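PDB 2O56: putative mandelate racemase, which binds magnesium and, as a member of the enolase superfamily, is probably a hydro-lyase (dehydratase) whose substrate is not established. Local coordinates for residues D10-A15 against S393-V398; P27-I32 against S39-V44; I56-D61 against G93-A98; G326-T331 against T359-Y364. All coordinates share one frame; numbering follows the deposited sequence.

Contact 1: residues D10-A15 against S393-V398; sequences DIIDVA and SPTITV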
loop_
_atom_site.group_PDB
_atom_site.type_symbol
_atom_site.label_atom_id
_atom_site.label_comp_id
_atom_site.label_asym_id
_atom_site.label_seq_id
_atom_site.Cartn_x
_atom_site.Cartn_y
_atom_site.Cartn_z
ATOM N N ASP A 10 40.972 13.823 25.419
ATOM C CA ASP A 10 40.846 15.245 25.647
ATOM C C ASP A 10 39.710 15.751 24.801
ATOM O O ASP A 10 39.633 15.445 23.613
ATOM C CB ASP A 10 42.137 15.967 25.265
ATOM C CG ASP A 10 43.356 15.375 25.948
ATOM O OD1 ASP A 10 43.443 15.471 27.187
ATOM O OD2 ASP A 10 44.217 14.789 25.251
ATOM N N ILE A 11 38.815 16.509 25.419
ATOM C CA ILE A 11 37.724 17.140 24.695
ATOM C C ILE A 11 37.998 18.641 24.648
ATOM O O ILE A 11 37.978 19.320 25.677
ATOM C CB ILE A 11 36.352 16.787 25.325
ATOM C CG1 ILE A 11 36.173 15.263 25.358
ATOM C CG2 ILE A 11 35.228 17.393 24.498
ATOM C CD1 ILE A 11 36.619 14.576 26.630
ATOM N N ILE A 12 38.281 19.134 23.443
ATOM C CA ILE A 12 38.898 20.442 23.243
ATOM C C ILE A 12 37.919 21.480 22.674
ATOM O O ILE A 12 37.361 21.310 21.590
ATOM C CB ILE A 12 40.164 20.322 22.332
ATOM C CG1 ILE A 12 41.174 19.361 22.965
ATOM C CG2 ILE A 12 40.810 21.692 22.077
ATOM C CD1 ILE A 12 42.168 18.747 22.017
ATOM N N ASP A 13 37.721 22.565 23.417
ATOM C CA ASP A 13 36.903 23.676 22.968
ATOM C C ASP A 13 37.811 24.665 22.228
ATOM O O ASP A 13 38.428 25.531 22.841
ATOM C CB ASP A 13 36.251 24.333 24.195
ATOM C CG ASP A 13 35.135 25.300 23.837
ATOM O OD1 ASP A 13 34.732 25.381 22.658
ATOM O OD2 ASP A 13 34.650 25.982 24.761
ATOM N N VAL A 14 37.884 24.511 20.910
ATOM C CA VAL A 14 38.965 25.067 20.084
ATOM C C VAL A 14 38.906 26.590 20.076
ATOM O O VAL A 14 37.926 27.174 19.599
ATOM C CB VAL A 14 38.896 24.510 18.628
ATOM C CG1 VAL A 14 39.898 25.229 17.681
ATOM C CG2 VAL A 14 39.103 22.985 18.622
ATOM N N ALA A 15 39.949 27.215 20.626
ATOM C CA ALA A 15 40.092 28.687 20.625
ATOM C C ALA A 15 40.416 29.206 19.238
ATOM O O ALA A 15 41.268 28.652 18.546
ATOM C CB ALA A 15 41.189 29.139 21.616
ATOM N N SER A 393 43.319 26.295 24.324
ATOM C CA SER A 393 41.925 25.870 24.216
ATOM C C SER A 393 41.479 25.216 25.508
ATOM O O SER A 393 42.091 24.251 25.938
ATOM C CB SER A 393 41.773 24.845 23.093
ATOM O OG SER A 393 42.006 25.401 21.822
ATOM N N PRO A 394 40.380 25.705 26.110
ATOM C CA PRO A 394 39.806 25.030 27.281
ATOM C C PRO A 394 39.500 23.531 27.037
ATOM O O PRO A 394 38.826 23.181 26.059
ATOM C CB PRO A 394 38.515 25.818 27.550
ATOM C CG PRO A 394 38.685 27.109 26.867
ATOM C CD PRO A 394 39.622 26.909 25.724
ATOM N N THR A 395 40.008 22.668 27.922
ATOM C CA THR A 395 40.106 21.230 27.662
ATOM C C THR A 395 39.663 20.400 28.884
ATOM O O THR A 395 40.079 20.666 30.011
ATOM C CB THR A 395 41.540 20.828 27.232
ATOM O OG1 THR A 395 41.910 21.557 26.057
ATOM C CG2 THR A 395 41.615 19.346 26.910
ATOM N N ILE A 396 38.802 19.412 28.650
ATOM C CA ILE A 396 38.455 18.426 29.655
ATOM C C ILE A 396 39.180 17.142 29.279
ATOM O O ILE A 396 39.142 16.722 28.125
ATOM C CB ILE A 396 36.922 18.169 29.692
ATOM C CG1 ILE A 396 36.164 19.471 29.944
ATOM C CG2 ILE A 396 36.556 17.100 30.750
ATOM C CD1 ILE A 396 34.645 19.368 29.699
ATOM N N THR A 397 39.842 16.520 30.245
ATOM C CA THR A 397 40.531 15.274 29.991
ATOM C C THR A 397 39.833 14.169 30.752
ATOM O O THR A 397 39.643 14.262 31.968
ATOM C CB THR A 397 42.033 15.384 30.396
ATOM O OG1 THR A 397 42.674 16.354 29.559
ATOM C CG2 THR A 397 42.771 14.045 30.250
ATOM N N VAL A 398 39.431 13.123 30.039
ATOM C CA VAL A 398 38.815 11.973 30.692
ATOM C C VAL A 398 39.874 10.909 30.805
ATOM O O VAL A 398 40.560 10.620 29.834
ATOM C CB VAL A 398 37.586 11.408 29.896
ATOM C CG1 VAL A 398 36.976 10.160 30.638
ATOM C CG2 VAL A 398 36.526 12.496 29.725
HETATM O O HOH W 1 36.495 21.377 26.530
#

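Contact 2: residues P27-I32 against S39-V44; sequences PVVVKI and SGFGEV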
loop_
_atom_site.group_PDB
_atom_site.type_symbol
_atom_site.label_atom_id
_atom_site.label_comp_id
_atom_site.label_asym_id
_atom_site.label_seq_id
_atom_site.Cartn_x
_atom_site.Cartn_y
_atom_site.Cartn_z
ATOM N N PRO A 27 34.025 25.236 17.141
ATOM C CA PRO A 27 34.556 23.932 16.811
ATOM C C PRO A 27 35.021 23.186 18.048
ATOM O O PRO A 27 35.558 23.782 18.976
ATOM C CB PRO A 27 35.745 24.250 15.895
ATOM C CG PRO A 27 36.088 25.653 16.181
ATOM C CD PRO A 27 34.811 26.317 16.520
ATOM N N VAL A 28 34.789 21.884 18.059
ATOM C CA VAL A 28 35.106 21.052 19.217
ATOM C C VAL A 28 35.797 19.786 18.730
ATOM O O VAL A 28 35.330 19.123 17.809
ATOM C CB VAL A 28 33.829 20.705 20.008
ATOM C CG1 VAL A 28 34.062 19.551 20.962
ATOM C CG2 VAL A 28 33.338 21.929 20.765
ATOM N N VAL A 29 36.924 19.463 19.356
ATOM C CA VAL A 29 37.779 18.392 18.900
ATOM C C VAL A 29 37.917 17.308 19.969
ATOM O O VAL A 29 38.012 17.600 21.168
ATOM C CB VAL A 29 39.155 18.959 18.430
ATOM C CG1 VAL A 29 40.208 17.884 18.376
ATOM C CG2 VAL A 29 38.995 19.653 17.070
ATOM N N VAL A 30 37.884 16.054 19.539
ATOM C CA VAL A 30 38.130 14.928 20.441
ATOM C C VAL A 30 39.500 14.403 20.053
ATOM O O VAL A 30 39.745 14.146 18.879
ATOM C CB VAL A 30 37.104 13.806 20.230
ATOM C CG1 VAL A 30 37.400 12.637 21.140
ATOM C CG2 VAL A 30 35.694 14.310 20.482
ATOM N N LYS A 31 40.394 14.299 21.033
ATOM C CA LYS A 31 41.741 13.802 20.830
ATOM C C LYS A 31 41.893 12.579 21.716
ATOM O O LYS A 31 41.804 12.675 22.933
ATOM C CB LYS A 31 42.768 14.858 21.249
ATOM C CG LYS A 31 44.220 14.460 20.976
ATOM C CD LYS A 31 45.157 15.616 21.337
ATOM C CE LYS A 31 46.594 15.152 21.485
ATOM N NZ LYS A 31 46.821 14.584 22.815
ATOM N N ILE A 32 42.100 11.432 21.094
ATOM C CA ILE A 32 42.051 10.179 21.793
ATOM C C ILE A 32 43.502 9.716 21.917
ATOM O O ILE A 32 44.254 9.723 20.921
ATOM C CB ILE A 32 41.233 9.148 21.011
ATOM C CG1 ILE A 32 39.766 9.583 20.947
ATOM C CG2 ILE A 32 41.317 7.782 21.672
ATOM C CD1 ILE A 32 38.830 8.498 20.461
ATOM N N SER A 39 48.007 9.386 18.910
ATOM C CA SER A 39 46.811 10.203 19.175
ATOM C C SER A 39 45.956 10.413 17.919
ATOM O O SER A 39 46.467 10.794 16.868
ATOM C CB SER A 39 47.169 11.578 19.774
ATOM O OG SER A 39 47.704 11.469 21.084
ATOM N N GLY A 40 44.650 10.177 18.056
ATOM C CA GLY A 40 43.695 10.418 16.974
ATOM C C GLY A 40 42.930 11.711 17.156
ATOM O O GLY A 40 42.589 12.082 18.276
ATOM N N PHE A 41 42.639 12.392 16.054
ATOM C CA PHE A 41 41.874 13.640 16.117
ATOM C C PHE A 41 40.514 13.525 15.381
ATOM O O PHE A 41 40.437 13.052 14.245
ATOM C CB PHE A 41 42.680 14.801 15.516
ATOM C CG PHE A 41 43.860 15.259 16.355
ATOM C CD1 PHE A 41 43.795 16.453 17.071
ATOM C CD2 PHE A 41 45.044 14.518 16.398
ATOM C CE1 PHE A 41 44.885 16.892 17.831
ATOM C CE2 PHE A 41 46.134 14.946 17.150
ATOM C CZ PHE A 41 46.059 16.137 17.854
ATOM N N GLY A 42 39.455 13.974 16.050
ATOM C CA GLY A 42 38.113 14.007 15.478
ATOM C C GLY A 42 37.448 15.331 15.784
ATOM O O GLY A 42 37.932 16.108 16.603
ATOM N N GLU A 43 36.341 15.602 15.111
ATOM C CA GLU A 43 35.633 16.832 15.314
ATOM C C GLU A 43 34.149 16.551 15.611
ATOM O O GLU A 43 33.553 15.651 15.022
ATOM C CB GLU A 43 35.801 17.718 14.080
ATOM C CG GLU A 43 35.142 19.041 14.226
ATOM C CD GLU A 43 35.611 20.031 13.229
ATOM O OE1 GLU A 43 36.681 19.794 12.639
ATOM O OE2 GLU A 43 34.900 21.044 13.029
ATOM N N VAL A 44 33.583 17.298 16.556
ATOM C CA VAL A 44 32.167 17.184 16.920
ATOM C C VAL A 44 31.449 18.287 16.157
ATOM O O VAL A 44 31.675 19.466 16.430
ATOM C CB VAL A 44 31.957 17.418 18.438
ATOM C CG1 VAL A 44 30.466 17.430 18.805
ATOM C CG2 VAL A 44 32.728 16.378 19.267
HETATM O O HOH W 2 33.266 21.438 15.203
#

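Contact 3: residues I56-D61 against G93-A98; sequences IGMAKD and GIFSAA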
loop_
_atom_site.group_PDB
_atom_site.type_symbol
_atom_site.label_atom_id
_atom_site.label_comp_id
_atom_site.label_asym_id
_atom_site.label_seq_id
_atom_site.Cartn_x
_atom_site.Cartn_y
_atom_site.Cartn_z
ATOM N N ILE A 56 30.136 18.853 23.943
ATOM C CA ILE A 56 31.274 18.695 24.855
ATOM C C ILE A 56 30.987 17.708 25.990
ATOM O O ILE A 56 31.769 16.777 26.221
ATOM C CB ILE A 56 31.731 20.074 25.451
ATOM C CG1 ILE A 56 32.434 20.894 24.384
ATOM C CG2 ILE A 56 32.703 19.884 26.612
ATOM C CD1 ILE A 56 32.386 22.383 24.657
ATOM N N GLY A 57 29.863 17.897 26.684
ATOM C CA GLY A 57 29.481 17.006 27.775
ATOM C C GLY A 57 29.189 15.595 27.292
ATOM O O GLY A 57 29.418 14.611 28.028
ATOM N N MET A 58 28.674 15.495 26.063
ATOM C CA MET A 58 28.350 14.195 25.449
ATOM C C MET A 58 29.628 13.428 25.113
ATOM O O MET A 58 29.762 12.261 25.478
ATOM C CB MET A 58 27.489 14.368 24.191
ATOM C CG MET A 58 26.767 13.081 23.710
ATOM S SD MET A 58 25.507 12.435 24.817
ATOM C CE MET A 58 26.323 11.001 25.518
ATOM N N ALA A 59 30.557 14.099 24.431
ATOM C CA ALA A 59 31.907 13.570 24.175
ATOM C C ALA A 59 32.612 13.141 25.436
ATOM O O ALA A 59 33.218 12.082 25.469
ATOM C CB ALA A 59 32.768 14.611 23.431
ATOM N N LYS A 60 32.519 13.967 26.478
ATOM C CA LYS A 60 33.031 13.630 27.823
ATOM C C LYS A 60 32.402 12.367 28.380
ATOM O O LYS A 60 33.103 11.463 28.822
ATOM C CB LYS A 60 32.789 14.815 28.784
ATOM C CG LYS A 60 33.499 14.752 30.108
ATOM C CD LYS A 60 32.951 15.793 31.065
ATOM C CE LYS A 60 32.116 15.172 32.164
ATOM N NZ LYS A 60 31.328 16.220 32.865
ATOM N N ASP A 61 31.077 12.297 28.378
ATOM C CA ASP A 61 30.380 11.110 28.915
ATOM C C ASP A 61 30.663 9.824 28.135
ATOM O O ASP A 61 30.861 8.755 28.739
ATOM C CB ASP A 61 28.870 11.347 28.997
ATOM C CG ASP A 61 28.476 12.259 30.149
ATOM O OD1 ASP A 61 29.319 12.542 31.051
ATOM O OD2 ASP A 61 27.308 12.700 30.140
ATOM N N GLY A 93 20.829 14.314 17.392
ATOM C CA GLY A 93 21.921 15.084 16.795
ATOM C C GLY A 93 23.104 15.380 17.712
ATOM O O GLY A 93 24.247 15.269 17.305
ATOM N N ILE A 94 22.829 15.740 18.954
ATOM C CA ILE A 94 23.892 15.903 19.956
ATOM C C ILE A 94 24.578 14.573 20.255
ATOM O O ILE A 94 25.822 14.487 20.280
ATOM C CB ILE A 94 23.352 16.441 21.292
ATOM C CG1 ILE A 94 22.471 17.673 21.078
ATOM C CG2 ILE A 94 24.525 16.653 22.318
ATOM C CD1 ILE A 94 23.106 18.836 20.295
ATOM N N PHE A 95 23.774 13.539 20.485
ATOM C CA PHE A 95 24.325 12.224 20.754
ATOM C C PHE A 95 25.239 11.757 19.609
ATOM O O PHE A 95 26.394 11.388 19.825
ATOM C CB PHE A 95 23.219 11.201 20.979
ATOM C CG PHE A 95 23.705 9.986 21.690
ATOM C CD1 PHE A 95 23.558 9.875 23.056
ATOM C CD2 PHE A 95 24.382 8.981 21.012
ATOM C CE1 PHE A 95 24.041 8.782 23.718
ATOM C CE2 PHE A 95 24.879 7.870 21.701
ATOM C CZ PHE A 95 24.691 7.784 23.041
ATOM N N SER A 96 24.704 11.830 18.392
ATOM C CA SER A 96 25.390 11.419 17.176
ATOM C C SER A 96 26.679 12.192 16.929
ATOM O O SER A 96 27.687 11.589 16.582
ATOM C CB SER A 96 24.486 11.613 15.979
ATOM O OG SER A 96 25.130 11.188 14.800
ATOM N N ALA A 97 26.637 13.514 17.090
ATOM C CA ALA A 97 27.816 14.362 16.842
ATOM C C ALA A 97 28.976 14.057 17.789
ATOM O O ALA A 97 30.150 14.084 17.396
ATOM C CB ALA A 97 27.444 15.850 16.883
ATOM N N ALA A 98 28.657 13.732 19.030
ATOM C CA ALA A 98 29.691 13.266 19.959
ATOM C C ALA A 98 30.269 11.899 19.623
ATOM O O ALA A 98 31.476 11.719 19.715
ATOM C CB ALA A 98 29.201 13.311 21.392
#

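Contact 4: residues G326-T331 against T359-Y364; sequences GGPIST and TQTCKY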
loop_
_atom_site.group_PDB
_atom_site.type_symbol
_atom_site.label_atom_id
_atom_site.label_comp_id
_atom_site.label_asym_id
_atom_site.label_seq_id
_atom_site.Cartn_x
_atom_site.Cartn_y
_atom_site.Cartn_z
ATOM N N GLY A 326 32.717 22.959 9.426
ATOM C CA GLY A 326 33.461 23.032 10.678
ATOM C C GLY A 326 34.873 23.497 10.415
ATOM O O GLY A 326 35.092 24.379 9.602
ATOM N N GLY A 327 35.828 22.873 11.093
ATOM C CA GLY A 327 37.239 23.226 10.944
ATOM C C GLY A 327 37.945 22.386 9.903
ATOM O O GLY A 327 37.324 21.563 9.226
ATOM N N PRO A 328 39.259 22.588 9.756
ATOM C CA PRO A 328 40.033 21.799 8.789
ATOM C C PRO A 328 39.888 20.276 8.933
ATOM O O PRO A 328 39.986 19.561 7.940
ATOM C CB PRO A 328 41.471 22.241 9.066
ATOM C CG PRO A 328 41.308 23.660 9.560
ATOM C CD PRO A 328 40.104 23.580 10.454
ATOM N N ILE A 329 39.634 19.794 10.147
ATOM C CA ILE A 329 39.502 18.357 10.377
ATOM C C ILE A 329 38.287 17.792 9.650
ATOM O O ILE A 329 38.375 16.746 8.996
ATOM C CB ILE A 329 39.474 18.000 11.897
ATOM C CG1 ILE A 329 40.892 18.172 12.482
ATOM C CG2 ILE A 329 39.012 16.571 12.105
ATOM C CD1 ILE A 329 40.971 18.057 14.027
ATOM N N SER A 330 37.170 18.501 9.756
ATOM C CA SER A 330 35.973 18.215 8.961
ATOM C C SER A 330 36.273 18.153 7.457
ATOM O O SER A 330 35.873 17.220 6.762
ATOM C CB SER A 330 34.889 19.256 9.250
ATOM O OG SER A 330 33.609 18.732 8.942
ATOM N N THR A 331 36.986 19.143 6.949
ATOM C CA THR A 331 37.328 19.149 5.535
ATOM C C THR A 331 38.136 17.915 5.130
ATOM O O THR A 331 37.783 17.229 4.162
ATOM C CB THR A 331 38.032 20.442 5.140
ATOM O OG1 THR A 331 37.076 21.500 5.187
ATOM C CG2 THR A 331 38.609 20.339 3.711
ATOM N N THR A 359 42.126 28.217 9.266
ATOM C CA THR A 359 43.182 27.317 8.843
ATOM C C THR A 359 44.315 27.235 9.856
ATOM O O THR A 359 44.981 26.206 9.949
ATOM C CB THR A 359 43.765 27.696 7.474
ATOM O OG1 THR A 359 44.287 29.025 7.536
ATOM C CG2 THR A 359 42.695 27.621 6.402
ATOM N N GLN A 360 44.512 28.309 10.624
ATOM C CA GLN A 360 45.605 28.382 11.588
ATOM C C GLN A 360 45.375 27.493 12.803
ATOM O O GLN A 360 46.296 27.250 13.570
ATOM C CB GLN A 360 45.895 29.838 12.001
ATOM C CG GLN A 360 45.088 30.359 13.212
ATOM C CD GLN A 360 45.041 31.898 13.323
ATOM O OE1 GLN A 360 45.829 32.615 12.697
ATOM N NE2 GLN A 360 44.105 32.401 14.131
ATOM N N THR A 361 44.151 26.998 12.973
ATOM C CA THR A 361 43.849 26.075 14.072
ATOM C C THR A 361 44.553 24.744 13.893
ATOM O O THR A 361 44.788 24.043 14.877
ATOM C CB THR A 361 42.317 25.827 14.289
ATOM O OG1 THR A 361 41.736 25.227 13.125
ATOM C CG2 THR A 361 41.587 27.117 14.605
ATOM N N CYS A 362 44.912 24.411 12.649
ATOM C CA CYS A 362 45.411 23.060 12.336
ATOM C C CYS A 362 46.802 23.007 11.715
ATOM O O CYS A 362 47.273 23.998 11.183
ATOM C CB CYS A 362 44.395 22.267 11.502
ATOM S SG CYS A 362 42.925 21.796 12.473
ATOM N N LYS A 363 47.449 21.847 11.791
ATOM C CA LYS A 363 48.845 21.701 11.367
ATOM C C LYS A 363 49.082 21.873 9.869
ATOM O O LYS A 363 50.117 22.413 9.470
ATOM C CB LYS A 363 49.419 20.357 11.838
ATOM C CG LYS A 363 50.915 20.372 12.091
ATOM C CD LYS A 363 51.458 18.981 12.364
ATOM C CE LYS A 363 51.774 18.778 13.846
ATOM N NZ LYS A 363 50.546 18.725 14.690
ATOM N N TYR A 364 48.138 21.411 9.045
ATOM C CA TYR A 364 48.347 21.321 7.600
ATOM C C TYR A 364 47.297 22.125 6.853
ATOM O O TYR A 364 46.141 22.202 7.278
ATOM C CB TYR A 364 48.321 19.858 7.139
ATOM C CG TYR A 364 49.285 18.969 7.891
ATOM C CD1 TYR A 364 50.656 18.997 7.620
ATOM C CD2 TYR A 364 48.829 18.106 8.881
ATOM C CE1 TYR A 364 51.542 18.181 8.317
ATOM C CE2 TYR A 364 49.704 17.292 9.586
ATOM C CZ TYR A 364 51.058 17.335 9.298
ATOM O OH TYR A 364 51.921 16.522 9.996
#

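Contact 1: residues D10-A15 against S393-V398
Ile-11 and Ile-396 form the hydrogen-bonded pair at the middle of this antiparallel ladder, whose strands 10-13 and 395-398 run at 170° to one another with axes 4.6 Å apart. Ile-11 N reaches Ile-396 O at 2.7 Å, nearly straight, while the return bond from Ile-396 N is longer; Asp-13 N then takes Pro-394 O. A water donates to both Ile-11 O and Pro-394 O and so bridges the two chains. On the face carrying Asp-10, Ile-12, Thr-395 and Thr-397, the side chains of Asp-10 and Thr-397 lie side by side, and the Thr-397 hydroxyl donates to Asp-10 OD1 at 2.6 Å. The other carboxylate oxygen, OD2, is held by Asn-33. Thr-395 OG1 turns back along its own chain to Ser-393 O at 2.7 Å, its donor lying above the carbonyl plane. Packing is tight where Ile-12 CG2, anti to its backbone N, meets Ser-393 CB at 3.4 Å. Past the ladder, Ser-393 OG accepts from Ala-15 N at 3.0 Å and also bonds to Thr-389 O. On the opposite face, which packs against helix 52-66, Ile-11 CD1 touches Val-398 CG2 at 3.7 Å. The C-terminal strand thus becomes an edge strand of the antiparallel sheet of the N-terminal capping domain, the alpha+beta unit that accompanies the barrel in the enolase superfamily.

Contact 2: residues P27-I32 against S39-V44
Val-30 and Gly-42 exchange two backbone hydrogen bonds in the middle of this pairing, Gly-42 N to Val-30 O at 2.8 Å nearly in line with the carbonyl, and Val-30 N to Gly-42 O with the donor well above the carbonyl plane. Ile-32 and Gly-40 repeat the exchange, this time in the plane of both carbonyls. The close-packed side is that of Val-28, Val-30 and Val-44: Val-44 CG2 lies 3.8 Å from Val-28 CG1 and equally near Val-30 CG2, so that one methyl serves both neighbours. Ile-32, on the same face, packs on helix 93-114. The other face becomes more open toward Lys-31 and Ser-39. Lys-31 has CG anti to its backbone N (chi1 -176°) and runs alongside Phe-41; CG sits over one ring face, 4.1 Å from the centroid, in a CH-pi contact, and Lys-31 CD comes within 3.6 Å of Phe-41 CZ. Beyond the ring its NZ stays 3.7 Å from Ser-39 OG, and both polar groups bond instead to Asn-33 OD1. Val-29 CG1 approaches the same ring obliquely. At the far end of this face the buried Glu-43 carboxylate is satisfied by Gly-327 N, Ser-330 N and a water that also bonds to Val-44 O, at 2.8 Å. The whole is a beta hairpin, strands 28-34 and 39-44, within the N-terminal capping domain of an enolase-superfamily protein.

Contact 3: residues I56-D61 against G93-A98
Met-58 carries most of this helix crossing, and its sulfur turns onto an aromatic ring: SD lies 4.5 Å from the centroid of Phe-95, 45° off the ring normal, an oblique Met-aromatic contact. CG is anti to the backbone N (chi1 -163°); a bend at chi2 then brings SD to Phe-95 CD1, and one at chi3 lays CE 3.7 Å from Phe-95 CE1, so that sulfur and methyl follow the same side of the ring. Closer to the backbone, Met-58 CG presses on Ala-98 CB at 3.4 Å, tighter than an ordinary van der Waals contact, and also passes Ile-94 O. Met-58 CB meets Ile-94 CG2 more loosely, at 4.2 Å. The two segments belong to helices 52-66 and 93-114 of the N-terminal capping domain, an alpha+beta unit in which helices back an antiparallel sheet. Their axes approach to 8.5 Å and cross at -55°, with no hydrogen bond between them. The small Ala-98 lets the backbones come close: its CB touches Ala-59 N at 3.4 Å, and Ala-59 and Ala-98 have CA atoms 4.8 Å apart. On its sheet-facing side Ala-59 rests on Ile-11. A second subunit also packs here, with its Ala-54 against Met-58, its Val-50 against Phe-95, and its Ile-94 against Ile-94 of this chain.

Contact 4: residues G326-T331 against T359-Y364
Pro-328 packs its ring against Cys-362 and Thr-361 at the start of helix 328-340, where a turn of the C-terminal, barrel-bearing domain folds over the first residues of the helix. Gly-327 is the N-cap and Pro-328 the first helical residue; opposite them, Thr-359 to Cys-362 make a type I beta turn, closed by Cys-362 N to Thr-359 O at 3.2 Å. The cysteine and threonine both direct their side chains toward the proline. Cys-362 SG, beside its backbone N (chi1 -71°) and anti to the carbonyl carbon, lies 3.7 Å from Pro-328 CB and almost as near CG and CD, so it rests against all three ring methylenes. Thr-361 crosses Pro-328 at about a right angle, bringing OG1 within 3.5 Å of CD; this hydroxyl has its hydrogen bond with Asn-358 O, and its approach to the proline is simple van der Waals contact. Gln-383 touches both Pro-328 and Cys-362 and adds to their cover. The helix N-terminus here would be expected to stabilise the charge of the Glu-43 carboxylate. Ile-329 CG1, from the next position of the helix, comes to the edge of contact with the same sulfur, 4.2 Å from Cys-362 SG.

Overall arrangement
Contacts 1 and 2 share one antiparallel sheet, ordered 39-44, 28-34, 6-13, 395-398; their centres are about 9 Å apart, and the bond from Ile-12 N to Val-29 O joins their middle strands. Contact 3 lies against one face of that sheet, about 13 Å from contact 1 and 12 Å from contact 2 between centres. Contact 4 belongs to the C-terminal domain, yet its centre is only about 11 Å from contact 2, to which Glu-43 ties it. Along the chain, contacts 2, 3 and 4 follow in that order, all between the two segments of contact 1. The N-terminal domain's sheet therefore holds both the first and the last strand of the chain, with the barrel inserted between them.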